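PDB 5WLH: LbaCas13a H328A (C2c2) from Lachnospiraceae bacterium NK4A179, which probably processes its own precursor CRISPR RNA and, guided by the mature crRNA, cleaves RNA as a Cas13a (type VI CRISPR) nuclease. Local coordinates for residues A510-S515 against K1045-R1050; V909-S914 against V971-T976; G923-Y928 against D962-I967. All coordinates share one frame; numbering follows the deposited sequence.

Contact 1 of 3, residues A510-S515 against K1045-R1050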
loop_
_atom_site.group_PDB
_atom_site.type_symbol
_atom_site.label_atom_id
_atom_site.label_comp_id
_atom_site.label_asym_id
_atom_site.label_seq_id
_atom_site.Cartn_x
_atom_site.Cartn_y
_atom_site.Cartn_z
ATOM N N ALA A 510 -15.061 -10.452 12.528
ATOM C CA ALA A 510 -15.182 -10.724 13.958
ATOM C C ALA A 510 -15.797 -9.539 14.685
ATOM O O ALA A 510 -16.697 -9.699 15.521
ATOM C CB ALA A 510 -13.807 -11.069 14.537
ATOM N N ARG A 511 -15.318 -8.330 14.382
ATOM C CA ARG A 511 -15.894 -7.127 14.971
ATOM C C ARG A 511 -17.391 -7.040 14.695
ATOM O O ARG A 511 -18.197 -6.817 15.612
ATOM C CB ARG A 511 -15.176 -5.883 14.428
ATOM C CG ARG A 511 -15.797 -4.578 14.911
ATOM C CD ARG A 511 -15.832 -4.557 16.446
ATOM N NE ARG A 511 -16.274 -3.265 16.964
ATOM C CZ ARG A 511 -16.221 -2.933 18.248
ATOM N NH1 ARG A 511 -15.758 -3.806 19.141
ATOM N NH2 ARG A 511 -16.627 -1.734 18.639
ATOM N N HIS A 512 -17.790 -7.198 13.427
ATOM C CA HIS A 512 -19.202 -7.059 13.100
ATOM C C HIS A 512 -20.039 -8.115 13.808
ATOM O O HIS A 512 -21.085 -7.800 14.383
ATOM C CB HIS A 512 -19.404 -7.102 11.592
ATOM C CG HIS A 512 -18.723 -5.971 10.895
ATOM N ND1 HIS A 512 -18.343 -6.019 9.572
ATOM C CD2 HIS A 512 -18.330 -4.763 11.358
ATOM C CE1 HIS A 512 -17.751 -4.884 9.247
ATOM N NE2 HIS A 512 -17.728 -4.106 10.314
ATOM N N LEU A 513 -19.599 -9.371 13.781
ATOM C CA LEU A 513 -20.365 -10.407 14.473
ATOM C C LEU A 513 -20.424 -10.134 15.970
ATOM O O LEU A 513 -21.448 -10.386 16.615
ATOM C CB LEU A 513 -19.758 -11.783 14.213
ATOM C CG LEU A 513 -20.425 -12.976 14.928
ATOM C CD1 LEU A 513 -21.936 -13.012 14.689
ATOM C CD2 LEU A 513 -19.791 -14.257 14.453
ATOM N N SER A 514 -19.331 -9.641 16.546
ATOM C CA SER A 514 -19.313 -9.396 17.986
ATOM C C SER A 514 -20.163 -8.191 18.366
ATOM O O SER A 514 -20.682 -8.127 19.489
ATOM C CB SER A 514 -17.874 -9.197 18.466
ATOM O OG SER A 514 -17.492 -7.839 18.431
ATOM N N SER A 515 -20.329 -7.248 17.439
ATOM C CA SER A 515 -20.759 -5.896 17.802
ATOM C C SER A 515 -22.138 -5.884 18.452
ATOM O O SER A 515 -22.397 -5.073 19.352
ATOM C CB SER A 515 -20.736 -4.990 16.568
ATOM O OG SER A 515 -21.712 -5.374 15.628
ATOM N N LYS A 1045 -25.878 0.463 11.610
ATOM C CA LYS A 1045 -26.120 -0.364 12.792
ATOM C C LYS A 1045 -25.404 -1.708 12.691
ATOM O O LYS A 1045 -24.873 -2.212 13.684
ATOM C CB LYS A 1045 -27.625 -0.567 12.978
ATOM C CG LYS A 1045 -28.025 -1.713 13.912
ATOM C CD LYS A 1045 -28.174 -1.239 15.348
ATOM C CE LYS A 1045 -29.281 -1.994 16.097
ATOM N NZ LYS A 1045 -29.614 -3.333 15.510
ATOM N N LEU A 1046 -25.390 -2.315 11.509
ATOM C CA LEU A 1046 -24.781 -3.638 11.386
ATOM C C LEU A 1046 -23.264 -3.545 11.324
ATOM O O LEU A 1046 -22.560 -4.363 11.930
ATOM C CB LEU A 1046 -25.286 -4.347 10.132
ATOM C CG LEU A 1046 -26.785 -4.626 10.022
ATOM C CD1 LEU A 1046 -27.105 -5.287 8.685
ATOM C CD2 LEU A 1046 -27.208 -5.508 11.164
ATOM N N TYR A 1047 -22.750 -2.569 10.570
ATOM C CA TYR A 1047 -21.337 -2.521 10.227
ATOM C C TYR A 1047 -20.604 -1.283 10.724
ATOM O O TYR A 1047 -19.367 -1.306 10.773
ATOM C CB TYR A 1047 -21.167 -2.627 8.698
ATOM C CG TYR A 1047 -21.935 -3.784 8.089
ATOM C CD1 TYR A 1047 -21.612 -5.116 8.397
ATOM C CD2 TYR A 1047 -22.988 -3.550 7.205
ATOM C CE1 TYR A 1047 -22.311 -6.168 7.837
ATOM C CE2 TYR A 1047 -23.691 -4.585 6.652
ATOM C CZ TYR A 1047 -23.360 -5.892 6.973
ATOM O OH TYR A 1047 -24.061 -6.912 6.412
ATOM N N GLY A 1048 -21.318 -0.213 11.093
ATOM C CA GLY A 1048 -20.698 0.981 11.623
ATOM C C GLY A 1048 -20.612 0.976 13.137
ATOM O O GLY A 1048 -20.985 0.020 13.821
ATOM N N GLU A 1049 -20.078 2.076 13.664
ATOM C CA GLU A 1049 -19.768 2.221 15.082
ATOM C C GLU A 1049 -20.550 3.414 15.617
ATOM O O GLU A 1049 -20.213 4.569 15.327
ATOM C CB GLU A 1049 -18.266 2.384 15.295
ATOM C CG GLU A 1049 -17.457 1.234 14.689
ATOM C CD GLU A 1049 -17.443 0.003 15.582
ATOM O OE1 GLU A 1049 -18.031 0.054 16.686
ATOM O OE2 GLU A 1049 -16.844 -1.023 15.191
ATOM N N ARG A 1050 -21.602 3.122 16.388
ATOM C CA ARG A 1050 -22.621 4.127 16.671
ATOM C C ARG A 1050 -22.047 5.283 17.465
ATOM O O ARG A 1050 -22.185 6.446 17.070
ATOM C CB ARG A 1050 -23.793 3.493 17.419
ATOM C CG ARG A 1050 -24.935 4.445 17.725
ATOM C CD ARG A 1050 -26.002 3.731 18.553
ATOM N NE ARG A 1050 -26.858 4.662 19.278
ATOM C CZ ARG A 1050 -27.930 4.293 19.973
ATOM N NH1 ARG A 1050 -28.661 5.197 20.608
ATOM N NH2 ARG A 1050 -28.272 3.013 20.031
HETATM O O HOH W 1 -16.632 -1.641 10.576
HETATM O O HOH W 2 -22.054 -2.712 14.438
#
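His512 and Tyr1047 meet in a T-shaped (edge-to-face) aromatic pair where the end of helix 1039-1047 and the turn after it pack against the C-terminal part of helix 486-517. This is the tight, buried half of the contact. The phenol ring turns an edge to one face of the imidazole, with planes at 68°, and Tyr1047 CD1 lies 3.6 Å from His512 ND1. Tyr1047 CA covers the same ring in a CH-pi contact, 4.1 Å from its centroid. His512 CG, anti to its own carbonyl carbon (chi1 -63°), points the ring at the tyrosine. A histidine suits this place because it offers a flat face to the tyrosine and polar nitrogens at its rim: ND1 bonds to Phe912 O, and a water 2.7 Å from NE2 also lies within bonding distance of Tyr1047 O.

The looser half is partly exposed and held by charge and water. Arg511 and Glu1049 approach tip to tip in a side-on salt bridge: NE reaches the syn lone pair of Glu1049 OE2 at 2.9 Å, and NH2 reaches OE1 at 3.0 Å, both nearly straight. The two flat groups are 33° apart, and both oxygens lie close to the guanidinium plane. An alanine in place of Arg511 would probably leave the Glu1049 carboxylate without these two donors and free to turn. Between the halves, Ser515 OG accepts from a second water, which lies within bonding distance of both Lys1045 O and Gly1048 O. Serine is short enough to leave space for that water and still turn back on its own helix, donating from OG to His512 O at 2.8 Å; Ser515 N reaches this oxygen from the same face of its carbonyl plane.

Contact 2 of 3, residues V909-S914 against V971-T976; sequences VSRFLS and VKLCGT. With nucleotides of chain B.
Cys974 pushes its sulphur into a group of backbone carbonyls: SG is 3.1 Å from Arg911 O and 3.3 Å from Leu913 O, the latter a buried oxygen with no settled partner in the model. A chi1 of -69° sets SG anti to its own carbonyl carbon, and a side chain as small as cysteine fits where the chain of 909-914 leaves its helix.

Beside it, Arg911 lays its guanidinium flat over Leu973, whose CB sits 3.4 Å above the centre of the plane. Arginine can serve both needs here, with a flat face that packs on carbon and N-H groups round its edge: NE forms a salt bridge with Glu631, and NH1 donates to a water 2.9 Å away that also lies within reach of Leu973 O. On the RNA side, Val971 CG1 touches O4' of U35 of chain B at 3.3 Å, and a side chain on Gly975 would be crowded by O2' of that nucleotide.

The contact joins the turn between helix 901-911 and helix 915-941 to the C-terminal end of helix 960-974. Helix 486-517 packs on Phe912 and Leu913, Met921 of helix 915-941 on Ser910 and Leu913, and Met635 of helix 635-645 on Leu973.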
loop_
_atom_site.group_PDB
_atom_site.type_symbol
_atom_site.label_atom_id
_atom_site.label_comp_id
_atom_site.label_asym_id
_atom_site.label_seq_id
_atom_site.Cartn_x
_atom_site.Cartn_y
_atom_site.Cartn_z
ATOM N N VAL A 909 -16.522 -15.188 6.475
ATOM C CA VAL A 909 -15.740 -13.969 6.678
ATOM C C VAL A 909 -16.251 -12.853 5.770
ATOM O O VAL A 909 -16.527 -11.742 6.236
ATOM C CB VAL A 909 -14.237 -14.236 6.479
ATOM C CG1 VAL A 909 -13.458 -12.912 6.409
ATOM C CG2 VAL A 909 -13.717 -15.048 7.643
ATOM N N SER A 910 -16.420 -13.135 4.473
ATOM C CA SER A 910 -16.861 -12.066 3.575
ATOM C C SER A 910 -18.294 -11.657 3.877
ATOM O O SER A 910 -18.649 -10.479 3.740
ATOM C CB SER A 910 -16.735 -12.491 2.112
ATOM O OG SER A 910 -17.644 -13.530 1.790
ATOM N N ARG A 911 -19.109 -12.608 4.332
ATOM C CA ARG A 911 -20.523 -12.330 4.545
ATOM C C ARG A 911 -20.740 -11.353 5.692
ATOM O O ARG A 911 -21.751 -10.646 5.709
ATOM C CB ARG A 911 -21.273 -13.642 4.807
ATOM C CG ARG A 911 -22.789 -13.505 4.783
ATOM C CD ARG A 911 -23.316 -13.125 3.418
ATOM N NE ARG A 911 -24.778 -13.083 3.444
ATOM C CZ ARG A 911 -25.501 -12.007 3.758
ATOM N NH1 ARG A 911 -24.916 -10.849 4.057
ATOM N NH2 ARG A 911 -26.821 -12.088 3.765
ATOM N N PHE A 912 -19.819 -11.308 6.658
ATOM C CA PHE A 912 -19.946 -10.418 7.805
ATOM C C PHE A 912 -19.286 -9.064 7.580
ATOM O O PHE A 912 -19.111 -8.309 8.537
ATOM C CB PHE A 912 -19.372 -11.091 9.052
ATOM C CG PHE A 912 -20.392 -11.900 9.784
ATOM C CD1 PHE A 912 -21.264 -11.288 10.668
ATOM C CD2 PHE A 912 -20.539 -13.250 9.521
ATOM C CE1 PHE A 912 -22.233 -12.013 11.309
ATOM C CE2 PHE A 912 -21.512 -13.992 10.165
ATOM C CZ PHE A 912 -22.364 -13.371 11.058
ATOM N N LEU A 913 -18.931 -8.740 6.341
ATOM C CA LEU A 913 -18.349 -7.438 6.042
ATOM C C LEU A 913 -19.431 -6.447 5.636
ATOM O O LEU A 913 -20.543 -6.823 5.292
ATOM C CB LEU A 913 -17.327 -7.563 4.915
ATOM C CG LEU A 913 -16.145 -8.489 5.163
ATOM C CD1 LEU A 913 -15.291 -8.564 3.899
ATOM C CD2 LEU A 913 -15.334 -7.973 6.373
ATOM N N SER A 914 -19.091 -5.158 5.681
ATOM C CA SER A 914 -19.935 -4.186 5.005
ATOM C C SER A 914 -19.891 -4.457 3.502
ATOM O O SER A 914 -18.952 -5.092 3.010
ATOM C CB SER A 914 -19.453 -2.763 5.289
ATOM O OG SER A 914 -18.254 -2.535 4.583
ATOM N N VAL A 971 -21.019 -9.746 -1.382
ATOM C CA VAL A 971 -21.141 -8.344 -1.792
ATOM C C VAL A 971 -22.606 -7.995 -2.016
ATOM O O VAL A 971 -23.124 -7.003 -1.492
ATOM C CB VAL A 971 -20.315 -8.070 -3.064
ATOM C CG1 VAL A 971 -20.604 -6.654 -3.601
ATOM C CG2 VAL A 971 -18.833 -8.237 -2.801
ATOM N N LYS A 972 -23.293 -8.834 -2.786
ATOM C CA LYS A 972 -24.678 -8.564 -3.156
ATOM C C LYS A 972 -25.595 -8.645 -1.944
ATOM O O LYS A 972 -26.429 -7.756 -1.717
ATOM C CB LYS A 972 -25.112 -9.554 -4.242
ATOM C CG LYS A 972 -24.488 -9.248 -5.612
ATOM C CD LYS A 972 -24.357 -10.483 -6.467
ATOM C CE LYS A 972 -24.033 -10.145 -7.924
ATOM N NZ LYS A 972 -23.623 -11.374 -8.704
ATOM N N LEU A 973 -25.428 -9.687 -1.125
ATOM C CA LEU A 973 -26.337 -9.885 -0.004
ATOM C C LEU A 973 -26.034 -8.954 1.174
ATOM O O LEU A 973 -26.956 -8.572 1.904
ATOM C CB LEU A 973 -26.299 -11.352 0.429
ATOM C CG LEU A 973 -26.871 -12.360 -0.592
ATOM C CD1 LEU A 973 -27.008 -13.736 0.006
ATOM C CD2 LEU A 973 -28.245 -11.892 -1.103
ATOM N N CYS A 974 -24.772 -8.563 1.380
ATOM C CA CYS A 974 -24.480 -7.594 2.436
ATOM C C CYS A 974 -25.196 -6.278 2.188
ATOM O O CYS A 974 -25.584 -5.592 3.140
ATOM C CB CYS A 974 -22.974 -7.360 2.548
ATOM S SG CYS A 974 -22.132 -8.830 3.206
ATOM N N GLY A 975 -25.385 -5.918 0.929
ATOM C CA GLY A 975 -26.077 -4.693 0.586
ATOM C C GLY A 975 -27.571 -4.850 0.406
ATOM O O GLY A 975 -28.236 -3.889 -0.005
ATOM N N THR A 976 -28.120 -6.026 0.699
ATOM C CA THR A 976 -29.554 -6.272 0.532
ATOM C C THR A 976 -30.217 -6.233 1.902
ATOM O O THR A 976 -30.280 -7.233 2.625
ATOM C CB THR A 976 -29.814 -7.585 -0.185
ATOM O OG1 THR A 976 -29.117 -7.567 -1.433
ATOM C CG2 THR A 976 -31.305 -7.734 -0.449
ATOM P P A B 36 -24.824 -1.651 -6.492
ATOM O OP1 A B 36 -26.198 -2.182 -6.642
ATOM O OP2 A B 36 -23.903 -1.602 -7.646
ATOM O "O5'" A B 36 -24.877 -0.185 -5.900
ATOM C "C5'" A B 36 -25.472 0.864 -6.641
ATOM C "C4'" A B 36 -26.382 1.685 -5.768
ATOM O "O4'" A B 36 -27.458 0.857 -5.252
ATOM C "C3'" A B 36 -25.731 2.311 -4.554
ATOM O "O3'" A B 36 -26.517 3.465 -4.256
ATOM C "C2'" A B 36 -25.963 1.239 -3.485
ATOM O "O2'" A B 36 -25.843 1.687 -2.156
ATOM C "C1'" A B 36 -27.386 0.809 -3.830
ATOM N N9 A B 36 -27.776 -0.545 -3.455
ATOM C C8 A B 36 -27.067 -1.719 -3.525
ATOM N N7 A B 36 -27.775 -2.770 -3.182
ATOM C C5 A B 36 -29.038 -2.253 -2.901
ATOM C C6 A B 36 -30.248 -2.847 -2.487
ATOM N N6 A B 36 -30.386 -4.160 -2.268
ATOM N N1 A B 36 -31.318 -2.038 -2.298
ATOM C C2 A B 36 -31.183 -0.726 -2.517
ATOM N N3 A B 36 -30.102 -0.058 -2.912
ATOM C C4 A B 36 -29.054 -0.889 -3.085
ATOM P P U B 35 -20.314 -3.450 -8.252
ATOM O OP1 U B 35 -19.120 -4.323 -8.237
ATOM O OP2 U B 35 -21.414 -3.938 -9.120
ATOM O "O5'" U B 35 -20.875 -3.224 -6.790
ATOM C "C5'" U B 35 -21.663 -4.198 -6.142
ATOM C "C4'" U B 35 -22.138 -3.653 -4.828
ATOM O "O4'" U B 35 -21.001 -3.381 -3.977
ATOM C "C3'" U B 35 -22.850 -2.318 -4.924
ATOM O "O3'" U B 35 -24.199 -2.495 -5.289
ATOM C "C2'" U B 35 -22.661 -1.731 -3.533
ATOM O "O2'" U B 35 -23.633 -2.238 -2.637
ATOM C "C1'" U B 35 -21.278 -2.281 -3.141
ATOM N N1 U B 35 -20.222 -1.265 -3.334
ATOM C C2 U B 35 -20.066 -0.362 -2.307
ATOM O O2 U B 35 -20.720 -0.403 -1.282
ATOM N N3 U B 35 -19.100 0.579 -2.513
ATOM C C4 U B 35 -18.309 0.722 -3.632
ATOM O O4 U B 35 -17.498 1.649 -3.654
ATOM C C5 U B 35 -18.534 -0.242 -4.661
ATOM C C6 U B 35 -19.464 -1.188 -4.482
HETATM O O HOH W 3 -27.197 -9.237 4.981
HETATM O O HOH W 4 -29.131 -9.731 2.807
#

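Contact 3 of 3, residues G923-Y928 against D962-I967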
loop_
_atom_site.group_PDB
_atom_site.type_symbol
_atom_site.label_atom_id
_atom_site.label_comp_id
_atom_site.label_asym_id
_atom_site.label_seq_id
_atom_site.Cartn_x
_atom_site.Cartn_y
_atom_site.Cartn_z
ATOM N N GLY A 923 -12.113 -7.235 -4.853
ATOM C CA GLY A 923 -11.111 -6.582 -5.679
ATOM C C GLY A 923 -9.702 -7.075 -5.384
ATOM O O GLY A 923 -8.886 -7.222 -6.290
ATOM N N PHE A 924 -9.403 -7.350 -4.108
ATOM C CA PHE A 924 -8.087 -7.871 -3.758
ATOM C C PHE A 924 -7.891 -9.276 -4.321
ATOM O O PHE A 924 -6.789 -9.645 -4.743
ATOM C CB PHE A 924 -7.919 -7.879 -2.239
ATOM C CG PHE A 924 -7.574 -6.524 -1.662
ATOM C CD1 PHE A 924 -6.549 -5.780 -2.206
ATOM C CD2 PHE A 924 -8.278 -6.011 -0.577
ATOM C CE1 PHE A 924 -6.234 -4.513 -1.677
ATOM C CE2 PHE A 924 -7.958 -4.762 -0.048
ATOM C CZ PHE A 924 -6.933 -4.035 -0.592
ATOM N N LEU A 925 -8.942 -10.085 -4.296
ATOM C CA LEU A 925 -8.858 -11.398 -4.920
ATOM C C LEU A 925 -8.552 -11.262 -6.402
ATOM O O LEU A 925 -7.698 -11.976 -6.938
ATOM C CB LEU A 925 -10.154 -12.162 -4.711
ATOM C CG LEU A 925 -10.098 -13.570 -5.306
ATOM C CD1 LEU A 925 -9.204 -14.427 -4.433
ATOM C CD2 LEU A 925 -11.514 -14.163 -5.386
ATOM N N HIS A 926 -9.265 -10.359 -7.086
ATOM C CA HIS A 926 -9.006 -10.139 -8.506
ATOM C C HIS A 926 -7.574 -9.703 -8.756
ATOM O O HIS A 926 -6.937 -10.152 -9.724
ATOM C CB HIS A 926 -9.931 -9.068 -9.047
ATOM C CG HIS A 926 -11.371 -9.434 -8.982
ATOM N ND1 HIS A 926 -12.369 -8.488 -9.066
ATOM C CD2 HIS A 926 -11.987 -10.631 -8.842
ATOM C CE1 HIS A 926 -13.543 -9.089 -8.983
ATOM N NE2 HIS A 926 -13.342 -10.384 -8.847
ATOM N N SER A 927 -7.080 -8.779 -7.931
ATOM C CA SER A 927 -5.725 -8.272 -8.101
ATOM C C SER A 927 -4.711 -9.381 -7.876
ATOM O O SER A 927 -3.714 -9.483 -8.601
ATOM C CB SER A 927 -5.480 -7.099 -7.142
ATOM O OG SER A 927 -6.261 -5.974 -7.523
ATOM N N TYR A 928 -4.961 -10.231 -6.878
ATOM C CA TYR A 928 -4.108 -11.395 -6.661
ATOM C C TYR A 928 -4.061 -12.281 -7.903
ATOM O O TYR A 928 -2.983 -12.686 -8.359
ATOM C CB TYR A 928 -4.626 -12.183 -5.454
ATOM C CG TYR A 928 -3.960 -13.527 -5.306
ATOM C CD1 TYR A 928 -2.713 -13.625 -4.701
ATOM C CD2 TYR A 928 -4.563 -14.685 -5.763
ATOM C CE1 TYR A 928 -2.082 -14.820 -4.584
ATOM C CE2 TYR A 928 -3.933 -15.918 -5.633
ATOM C CZ TYR A 928 -2.694 -15.967 -5.023
ATOM O OH TYR A 928 -2.020 -17.147 -4.861
ATOM N N ASP A 962 -14.393 -20.251 -7.419
ATOM C CA ASP A 962 -15.379 -20.493 -6.372
ATOM C C ASP A 962 -15.293 -19.443 -5.279
ATOM O O ASP A 962 -16.324 -18.975 -4.783
ATOM C CB ASP A 962 -15.196 -21.877 -5.756
ATOM C CG ASP A 962 -15.606 -22.988 -6.697
ATOM O OD1 ASP A 962 -16.313 -22.701 -7.694
ATOM O OD2 ASP A 962 -15.214 -24.135 -6.435
ATOM N N VAL A 963 -14.075 -19.088 -4.868
ATOM C CA VAL A 963 -13.914 -18.049 -3.859
ATOM C C VAL A 963 -14.548 -16.769 -4.343
ATOM O O VAL A 963 -15.256 -16.081 -3.598
ATOM C CB VAL A 963 -12.431 -17.831 -3.528
ATOM C CG1 VAL A 963 -12.309 -16.732 -2.464
ATOM C CG2 VAL A 963 -11.836 -19.129 -3.014
ATOM N N ASP A 964 -14.268 -16.424 -5.602
ATOM C CA ASP A 964 -14.840 -15.247 -6.229
ATOM C C ASP A 964 -16.356 -15.257 -6.130
ATOM O O ASP A 964 -16.963 -14.289 -5.661
ATOM C CB ASP A 964 -14.375 -15.168 -7.678
ATOM C CG ASP A 964 -14.689 -13.830 -8.318
ATOM O OD1 ASP A 964 -15.883 -13.568 -8.595
ATOM O OD2 ASP A 964 -13.752 -13.020 -8.524
ATOM N N ALA A 965 -16.985 -16.365 -6.541
ATOM C CA ALA A 965 -18.439 -16.436 -6.529
ATOM C C ALA A 965 -18.980 -16.302 -5.118
ATOM O O ALA A 965 -20.027 -15.689 -4.903
ATOM C CB ALA A 965 -18.895 -17.757 -7.148
ATOM N N VAL A 966 -18.280 -16.878 -4.140
ATOM C CA VAL A 966 -18.739 -16.785 -2.761
ATOM C C VAL A 966 -18.674 -15.347 -2.276
ATOM O O VAL A 966 -19.630 -14.827 -1.689
ATOM C CB VAL A 966 -17.907 -17.705 -1.858
ATOM C CG1 VAL A 966 -18.188 -17.375 -0.430
ATOM C CG2 VAL A 966 -18.240 -19.183 -2.151
ATOM N N ILE A 967 -17.526 -14.696 -2.476
ATOM C CA ILE A 967 -17.409 -13.314 -2.020
ATOM C C ILE A 967 -18.418 -12.437 -2.739
ATOM O O ILE A 967 -19.051 -11.574 -2.129
ATOM C CB ILE A 967 -15.981 -12.786 -2.215
ATOM C CG1 ILE A 967 -14.977 -13.641 -1.451
ATOM C CG2 ILE A 967 -15.902 -11.328 -1.710
ATOM C CD1 ILE A 967 -13.544 -13.125 -1.579
HETATM O O HOH W 5 -16.035 -11.269 -9.681
#
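Leu925 and Asp964 mark the closest backbone approach of two nearly antiparallel helical segments, their CA atoms 7.2 Å apart. The segment axes come within 10.4 Å of each other, with 162° between their directions. That spacing leaves space for a leucine between the helices, and Leu925 fills it.

Leu925 CG stands anti to the backbone N, and the branched end lies against the other helix. Its CD2 methyl does all the close touching: it rests 3.6 Å from Asp964 N, packing on the backbone itself, and is flanked by Val963 CG1 at 4.0 Å and Ile967 CD1 at 4.4 Å. Val963 and Ile967 are one helical turn apart, so both beta-branched side chains face the same way, and both also lean on Trp906 of helix 901-911.

Beside this apolar part lies a polar pair. His926 presents its ring edge to Asp964, and the ring and carboxylate planes, 19° apart, are nearly coplanar. NE2 is 2.7 Å from Asp964 OD2, but the N-H points poorly at it (125°), so the bond is weak. A water supplements it, lying 3.0 Å from His926 NE2 and donating to Asp964 OD1. The pair suits this margin because the length of the histidine carries NE2 across to the short aspartate, whose carboxylate accepts at the ring edge.

On another side of helix 915-941, Ser927 packs on an adenine base of the bound RNA. The arrangement is an antiparallel alpha-alpha pair, formed by helices 915-941 and 960-974 with two short strands in the connection between them.

How the contacts relate
The three contacts are nested along the chain: contact 3 lies inside the loop closed by contact 2, which lies inside that closed by contact 1. Contacts 1 and 2, with centres 12 Å apart, touch directly, as His512 ND1 probably bonds to Phe912 O at 2.6 Å and Tyr1047 CG packs on Ser914 CA at 3.7 Å. Contacts 2 and 3 share helix 960-974, their centres 13 Å apart, and meet where Ser910 OG packs on Ile967 CA. Contacts 1 and 3 do not touch. The guide RNA lies directly against contact 2, about 4 Å from contact 3 and about 9 Å from contact 1 at the nearest atoms.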